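Local coordinates for uncharacterized protein (Chaetomium thermophilum, PDB 3LPZ), which probably acts in the Get pathway of tail-anchored protein biogenesis, as an alpha-solenoid Get4 that binds Get5, at residues L40-Y45 and A52-I57; I288-M291 and Q296-R299. All coordinates share one frame; numbering follows the deposited sequence. Where two conformers were deposited one is given.

Contact 1: L40-Y45 and A52-I57; sequences LVAARY and AAAVDI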
ATOM      1  N   LEU A  40       7.733  -9.940 -32.767  1.00 21.74           N
ATOM      2  CA  LEU A  40       7.656 -11.089 -33.654  1.00 23.39           C
ATOM      3  C   LEU A  40       8.614 -12.206 -33.193  1.00 23.33           C
ATOM      4  O   LEU A  40       8.215 -13.358 -33.103  1.00 23.22           O
ATOM      5  CB  LEU A  40       7.935 -10.688 -35.116  1.00 24.58           C
ATOM      6  CG  LEU A  40       7.595 -11.676 -36.241  1.00 27.20           C
ATOM      7  CD1 LEU A  40       6.061 -11.956 -36.381  1.00 29.55           C
ATOM      8  CD2 LEU A  40       8.149 -11.136 -37.576  1.00 29.35           C
ATOM      9  N   VAL A  41       9.858 -11.862 -32.888  1.00 22.79           N
ATOM     10  CA  VAL A  41      10.819 -12.874 -32.455  1.00 24.24           C
ATOM     11  C   VAL A  41      10.369 -13.556 -31.135  1.00 23.88           C
ATOM     12  O   VAL A  41      10.399 -14.811 -31.021  1.00 23.85           O
ATOM     13  CB  VAL A  41      12.232 -12.259 -32.327  1.00 24.44           C
ATOM     14  CG1 VAL A  41      13.191 -13.245 -31.755  1.00 27.89           C
ATOM     15  CG2 VAL A  41      12.720 -11.789 -33.710  1.00 26.28           C
ATOM     16  N   ALA A  42       9.966 -12.738 -30.152  1.00 22.46           N
ATOM     17  CA  ALA A  42       9.489 -13.257 -28.886  1.00 22.61           C
ATOM     18  C   ALA A  42       8.265 -14.170 -29.092  1.00 23.21           C
ATOM     19  O   ALA A  42       8.176 -15.248 -28.476  1.00 23.46           O
ATOM     20  CB  ALA A  42       9.128 -12.106 -27.913  1.00 21.54           C
ATOM     21  N   ALA A  43       7.320 -13.741 -29.932  1.00 23.66           N
ATOM     22  CA  ALA A  43       6.119 -14.556 -30.191  1.00 24.31           C
ATOM     23  C   ALA A  43       6.490 -15.918 -30.804  1.00 25.65           C
ATOM     24  O   ALA A  43       5.918 -16.947 -30.429  1.00 26.30           O
ATOM     25  CB  ALA A  43       5.094 -13.804 -31.068  1.00 24.24           C
ATOM     26  N   ARG A  44       7.450 -15.947 -31.724  1.00 26.45           N
ATOM     27  CA  ARG A  44       7.921 -17.256 -32.224  1.00 28.24           C
ATOM     28  C   ARG A  44       8.473 -18.178 -31.129  1.00 27.56           C
ATOM     29  O   ARG A  44       8.114 -19.358 -31.092  1.00 27.61           O
ATOM     30  CB  ARG A  44       8.958 -17.093 -33.305  1.00 29.44           C
ATOM     31  CG  ARG A  44       8.357 -16.658 -34.638  1.00 35.16           C
ATOM     32  CD  ARG A  44       9.445 -16.042 -35.508  1.00 42.58           C
ATOM     33  NE  ARG A  44       8.924 -15.583 -36.791  1.00 48.97           N
ATOM     34  CZ  ARG A  44       9.596 -14.799 -37.629  1.00 52.63           C
ATOM     35  NH1 ARG A  44      10.820 -14.358 -37.311  1.00 53.86           N
ATOM     36  NH2 ARG A  44       9.035 -14.434 -38.777  1.00 54.16           N
ATOM     37  N   TYR A  45       9.336 -17.661 -30.243  1.00 26.79           N
ATOM     38  CA  TYR A  45       9.835 -18.488 -29.125  1.00 26.48           C
ATOM     39  C   TYR A  45       8.708 -18.943 -28.209  1.00 26.05           C
ATOM     40  O   TYR A  45       8.670 -20.107 -27.787  1.00 26.02           O
ATOM     41  CB  TYR A  45      10.942 -17.783 -28.313  1.00 26.62           C
ATOM     42  CG  TYR A  45      12.275 -17.836 -29.024  1.00 28.57           C
ATOM     43  CD1 TYR A  45      12.942 -19.058 -29.205  1.00 29.49           C
ATOM     44  CD2 TYR A  45      12.861 -16.673 -29.538  1.00 28.45           C
ATOM     45  CE1 TYR A  45      14.174 -19.109 -29.871  1.00 31.76           C
ATOM     46  CE2 TYR A  45      14.073 -16.713 -30.210  1.00 30.16           C
ATOM     47  CZ  TYR A  45      14.718 -17.933 -30.379  1.00 32.37           C
ATOM     48  OH  TYR A  45      15.925 -17.970 -31.028  1.00 35.11           O
ATOM     49  N   ALA A  52      11.575 -19.088 -21.681  1.00 25.07           N
ATOM     50  CA  ALA A  52      12.774 -18.470 -21.124  1.00 25.03           C
ATOM     51  C   ALA A  52      13.423 -17.513 -22.137  1.00 24.82           C
ATOM     52  O   ALA A  52      13.906 -16.453 -21.764  1.00 24.80           O
ATOM     53  CB  ALA A  52      13.768 -19.526 -20.638  1.00 25.52           C
ATOM     54  N   ALA A  53      13.422 -17.909 -23.407  1.00 24.07           N
ATOM     55  CA  ALA A  53      13.919 -17.064 -24.487  1.00 23.48           C
ATOM     56  C   ALA A  53      13.033 -15.831 -24.680  1.00 22.43           C
ATOM     57  O   ALA A  53      13.533 -14.712 -24.749  1.00 21.71           O
ATOM     58  CB  ALA A  53      14.018 -17.868 -25.791  1.00 23.13           C
ATOM     59  N   ALA A  54      11.721 -16.040 -24.766  1.00 21.51           N
ATOM     60  CA  ALA A  54      10.815 -14.929 -24.979  1.00 21.30           C
ATOM     61  C   ALA A  54      10.997 -13.889 -23.868  1.00 21.11           C
ATOM     62  O   ALA A  54      11.034 -12.694 -24.144  1.00 20.32           O
ATOM     63  CB  ALA A  54       9.369 -15.409 -25.014  1.00 21.18           C
ATOM     64  N   VAL A  55      11.081 -14.361 -22.618  1.00 20.72           N
ATOM     65  CA  VAL A  55      11.244 -13.499 -21.460  1.00 20.66           C
ATOM     66  C   VAL A  55      12.553 -12.710 -21.510  1.00 21.70           C
ATOM     67  O   VAL A  55      12.555 -11.500 -21.244  1.00 22.39           O
ATOM     68  CB  VAL A  55      11.129 -14.311 -20.109  1.00 20.70           C
ATOM     69  CG1 VAL A  55      11.751 -13.527 -18.918  1.00 19.04           C
ATOM     70  CG2 VAL A  55       9.683 -14.656 -19.815  1.00 19.69           C
ATOM     71  N   ASP A  56      13.665 -13.377 -21.821  1.00 22.25           N
ATOM     72  CA  ASP A  56      14.967 -12.692 -21.828  0.50 22.84           C
ATOM     73  C   ASP A  56      14.947 -11.614 -22.913  1.00 22.87           C
ATOM     74  O   ASP A  56      15.387 -10.493 -22.679  1.00 23.31           O
ATOM     75  CB  ASP A  56      16.131 -13.659 -22.079  0.50 23.13           C
ATOM     76  CG  ASP A  56      16.489 -14.505 -20.858  0.50 24.50           C
ATOM     77  OD1 ASP A  56      16.069 -14.199 -19.726  0.50 25.35           O
ATOM     78  OD2 ASP A  56      17.199 -15.508 -21.040  0.50 27.06           O
ATOM     79  N   ILE A  57      14.412 -11.956 -24.085  1.00 21.86           N
ATOM     80  CA  ILE A  57      14.295 -10.995 -25.187  1.00 21.42           C
ATOM     81  C   ILE A  57      13.442  -9.775 -24.811  1.00 20.67           C
ATOM     82  O   ILE A  57      13.888  -8.630 -24.955  1.00 21.27           O
ATOM     83  CB  ILE A  57      13.750 -11.661 -26.472  1.00 21.37           C
ATOM     84  CG1 ILE A  57      14.792 -12.667 -27.000  1.00 21.51           C
ATOM     85  CG2 ILE A  57      13.413 -10.593 -27.546  1.00 20.80           C
ATOM     86  CD1 ILE A  57      14.230 -13.675 -27.977  1.00 21.60           C
TER

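Contact 2: I288-M291 and Q296-R299; sequences IAEM and QRPR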
ATOM      1  N   ILE A 288     -11.739  -2.632  13.772  1.00 26.25           N
ATOM      2  CA  ILE A 288     -10.759  -2.931  14.809  1.00 25.08           C
ATOM      3  C   ILE A 288     -11.395  -3.532  16.078  1.00 25.03           C
ATOM      4  O   ILE A 288     -10.888  -4.512  16.606  1.00 23.83           O
ATOM      5  CB  ILE A 288      -9.904  -1.657  15.128  1.00 25.08           C
ATOM      6  CG1 ILE A 288      -8.912  -1.396  13.970  1.00 23.26           C
ATOM      7  CG2 ILE A 288      -9.177  -1.792  16.499  1.00 23.92           C
ATOM      8  CD1 ILE A 288      -8.251  -0.020  13.991  1.00 20.90           C
ATOM      9  N   ALA A 289     -12.494  -2.940  16.562  1.00 25.70           N
ATOM     10  CA  ALA A 289     -13.259  -3.515  17.689  1.00 26.63           C
ATOM     11  C   ALA A 289     -13.732  -4.949  17.412  1.00 27.66           C
ATOM     12  O   ALA A 289     -13.707  -5.798  18.308  1.00 27.85           O
ATOM     13  CB  ALA A 289     -14.487  -2.635  18.064  1.00 26.37           C
ATOM     14  N   GLU A 290     -14.184  -5.205  16.190  1.00 28.58           N
ATOM     15  CA  GLU A 290     -14.514  -6.574  15.794  1.00 29.90           C
ATOM     16  C   GLU A 290     -13.296  -7.500  15.730  1.00 29.67           C
ATOM     17  O   GLU A 290     -13.317  -8.579  16.326  1.00 29.62           O
ATOM     18  CB  GLU A 290     -15.291  -6.579  14.484  1.00 30.46           C
ATOM     19  CG  GLU A 290     -15.899  -7.936  14.094  1.00 34.66           C
ATOM     20  CD  GLU A 290     -16.662  -7.843  12.778  1.00 40.50           C
ATOM     21  OE1 GLU A 290     -16.045  -7.957  11.695  1.00 44.11           O
ATOM     22  OE2 GLU A 290     -17.886  -7.628  12.820  1.00 43.15           O
ATOM     23  N   MET A 291     -12.235  -7.067  15.049  1.00 29.64           N
ATOM     24  CA  MET A 291     -11.049  -7.902  14.820  0.50 29.46           C
ATOM     25  C   MET A 291     -10.288  -8.274  16.092  1.00 29.71           C
ATOM     26  O   MET A 291      -9.856  -9.413  16.258  1.00 29.07           O
ATOM     27  CB  MET A 291     -10.089  -7.212  13.856  0.50 29.27           C
ATOM     28  CG  MET A 291     -10.626  -7.042  12.466  0.50 28.85           C
ATOM     29  SD  MET A 291      -9.531  -6.059  11.446  0.50 27.93           S
ATOM     30  CE  MET A 291      -8.297  -7.287  10.991  0.50 28.88           C
ATOM     31  N   GLN A 296     -18.956  -7.015  18.002  1.00 45.68           N
ATOM     32  CA  GLN A 296     -19.640  -7.107  16.702  1.00 48.58           C
ATOM     33  C   GLN A 296     -19.993  -5.720  16.181  1.00 50.07           C
ATOM     34  O   GLN A 296     -20.383  -4.842  16.961  1.00 50.20           O
ATOM     35  CB  GLN A 296     -20.910  -7.977  16.793  1.00 48.90           C
ATOM     36  CG  GLN A 296     -20.709  -9.384  17.413  1.00 51.27           C
ATOM     37  CD  GLN A 296     -20.047 -10.424  16.478  1.00 53.26           C
ATOM     38  OE1 GLN A 296     -20.401 -11.609  16.515  1.00 55.31           O
ATOM     39  NE2 GLN A 296     -19.076  -9.993  15.671  1.00 53.00           N
ATOM     40  N   ARG A 297     -19.836  -5.520  14.877  1.00 52.05           N
ATOM     41  CA  ARG A 297     -20.183  -4.246  14.245  1.00 54.69           C
ATOM     42  C   ARG A 297     -21.677  -3.977  14.327  1.00 56.41           C
ATOM     43  O   ARG A 297     -22.476  -4.849  13.971  1.00 56.77           O
ATOM     44  CB  ARG A 297     -19.756  -4.238  12.784  1.00 54.64           C
ATOM     45  CG  ARG A 297     -18.269  -4.362  12.595  1.00 55.29           C
ATOM     46  CD  ARG A 297     -17.936  -4.634  11.166  1.00 57.52           C
ATOM     47  NE  ARG A 297     -18.291  -3.508  10.309  1.00 58.59           N
ATOM     48  CZ  ARG A 297     -18.180  -3.519   8.987  1.00 59.77           C
ATOM     49  NH1 ARG A 297     -17.724  -4.605   8.365  1.00 60.39           N
ATOM     50  NH2 ARG A 297     -18.523  -2.448   8.287  1.00 60.11           N
ATOM     51  N   PRO A 298     -22.062  -2.772  14.791  1.00 58.31           N
ATOM     52  CA  PRO A 298     -23.488  -2.407  14.799  1.00 59.89           C
ATOM     53  C   PRO A 298     -24.061  -2.428  13.389  1.00 61.31           C
ATOM     54  O   PRO A 298     -23.317  -2.242  12.421  1.00 61.36           O
ATOM     55  CB  PRO A 298     -23.488  -0.981  15.360  1.00 59.79           C
ATOM     56  CG  PRO A 298     -22.190  -0.875  16.124  1.00 59.38           C
ATOM     57  CD  PRO A 298     -21.217  -1.689  15.329  1.00 58.41           C
ATOM     58  N   ARG A 299     -25.363  -2.684  13.272  1.00 63.07           N
ATOM     59  CA  ARG A 299     -26.033  -2.681  11.967  1.00 64.80           C
ATOM     60  C   ARG A 299     -25.826  -1.315  11.309  1.00 65.23           C
ATOM     61  O   ARG A 299     -25.806  -0.295  11.999  1.00 65.34           O
ATOM     62  CB  ARG A 299     -27.528  -2.963  12.126  1.00 65.28           C
ATOM     63  CG  ARG A 299     -27.891  -4.272  12.842  1.00 67.32           C
ATOM     64  CD  ARG A 299     -29.211  -4.140  13.624  1.00 70.25           C
ATOM     65  NE  ARG A 299     -30.253  -3.472  12.839  1.00 72.39           N
ATOM     66  CZ  ARG A 299     -30.569  -2.178  12.935  1.00 73.54           C
ATOM     67  NH1 ARG A 299     -29.939  -1.386  13.798  1.00 74.14           N
ATOM     68  NH2 ARG A 299     -31.523  -1.673  12.166  1.00 74.09           N
TER
HETATM   69  O   HOH W   1     -16.870  -7.015   9.180  1.00 48.84           O

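Contact 1: L40-Y45 and A52-I57
Tyr45 lays one face of its ring over the methyl of Ala53, whose CB stands 4.0 Å from the centroid of the Tyr45 ring and 23° off its normal, a CH-pi contact. The methyl is displaced toward the CG side of the ring, with Tyr45 CG at 3.7 Å from Ala53 CB. A second bump, the CD1 methyl of Ile57, reaches the same ring obliquely, 3.6 Å from Tyr45 CD2. Ile57 CG1 lies anti to its carbonyl carbon (chi1 -67°) and its chain then runs extended, which carries CD1 into the corner between that ring and Val41, where Val41 CG1 is 3.9 Å away. Small residues allow the backbones to close in: the CA atoms of Ala42 and Ala54 are 4.5 Å apart, and the Ala54 methyl rests against the Ala42 carbonyl, CB to O 3.7 Å. With Tyr45 cut back to an alanine, the Ala53 methyl is likely to lose the ring face it packs under and Ile57 CD1 one wall of its corner. The axes of segments 40-45 and 52-57 come within 8.1 Å at 160°, the antiparallel geometry of a helical hairpin formed by helices 28-47 and 51-67. Helix 11-25 packs on Tyr45, Ala53 and Ile57, while helix 71-88 meets Ala54 and Val55.

Contact 2: I288-M291 and Q296-R299
Glu290 and Arg297 meet in two ways, through direct van der Waals contact and through a water. First, the carboxylate lies against the aliphatic part of the arginine: Glu290 OE2 is 3.3 Å from Arg297 CG and 3.4 Å from Arg297 CD. Glu290 gets there with CG anti to its backbone N (chi1 -170°) and an extended chain, which projects the carboxylate from the helix to the loop. The charged ends do not pair directly, since Glu290 OE2 and Arg297 NE remain 4.8 Å apart; the carboxylate and guanidinium planes are turned by 60°. Water supplies the polar link. One molecule donates to Glu290 OE1 at 2.8 Å and accepts from Arg297 NH1 at 2.7 Å, lying in the guanidinium plane at its edge, so the opposite charges are joined by a solvent bridge. Gln296 adds a looser approach, its NE2 3.9 Å from Glu290 OE2, with amide and carboxylate planes nearly perpendicular at 85°. Arg297 also touches Glu286 and Leu287, one turn earlier on helix 282-293. Together with the backbone hydrogen bonding between Ala289 and Ile295, this is a surface arrangement in which the chain leaving a helix folds back alongside its last turns, within the alpha-solenoid.

Contact 1 comes first along the chain, and its 52-57 segment has ended long before contact 2 begins at residue 288. Their centres lie 52 Å apart, with nearest atoms about 36 Å from each other, on opposite sides of the chain's centre. They share no helix: contact 1 joins helices 28-47 and 51-67, whereas contact 2 joins helix 282-293 to the loop before helix 303-312. The first is a buried interface between consecutive helices near the N-terminal end; the second lies at the surface toward the C-terminal end. Such separation fits an elongated alpha-solenoid, in which contacts between neighbouring helices build up the fold and distant parts need not touch.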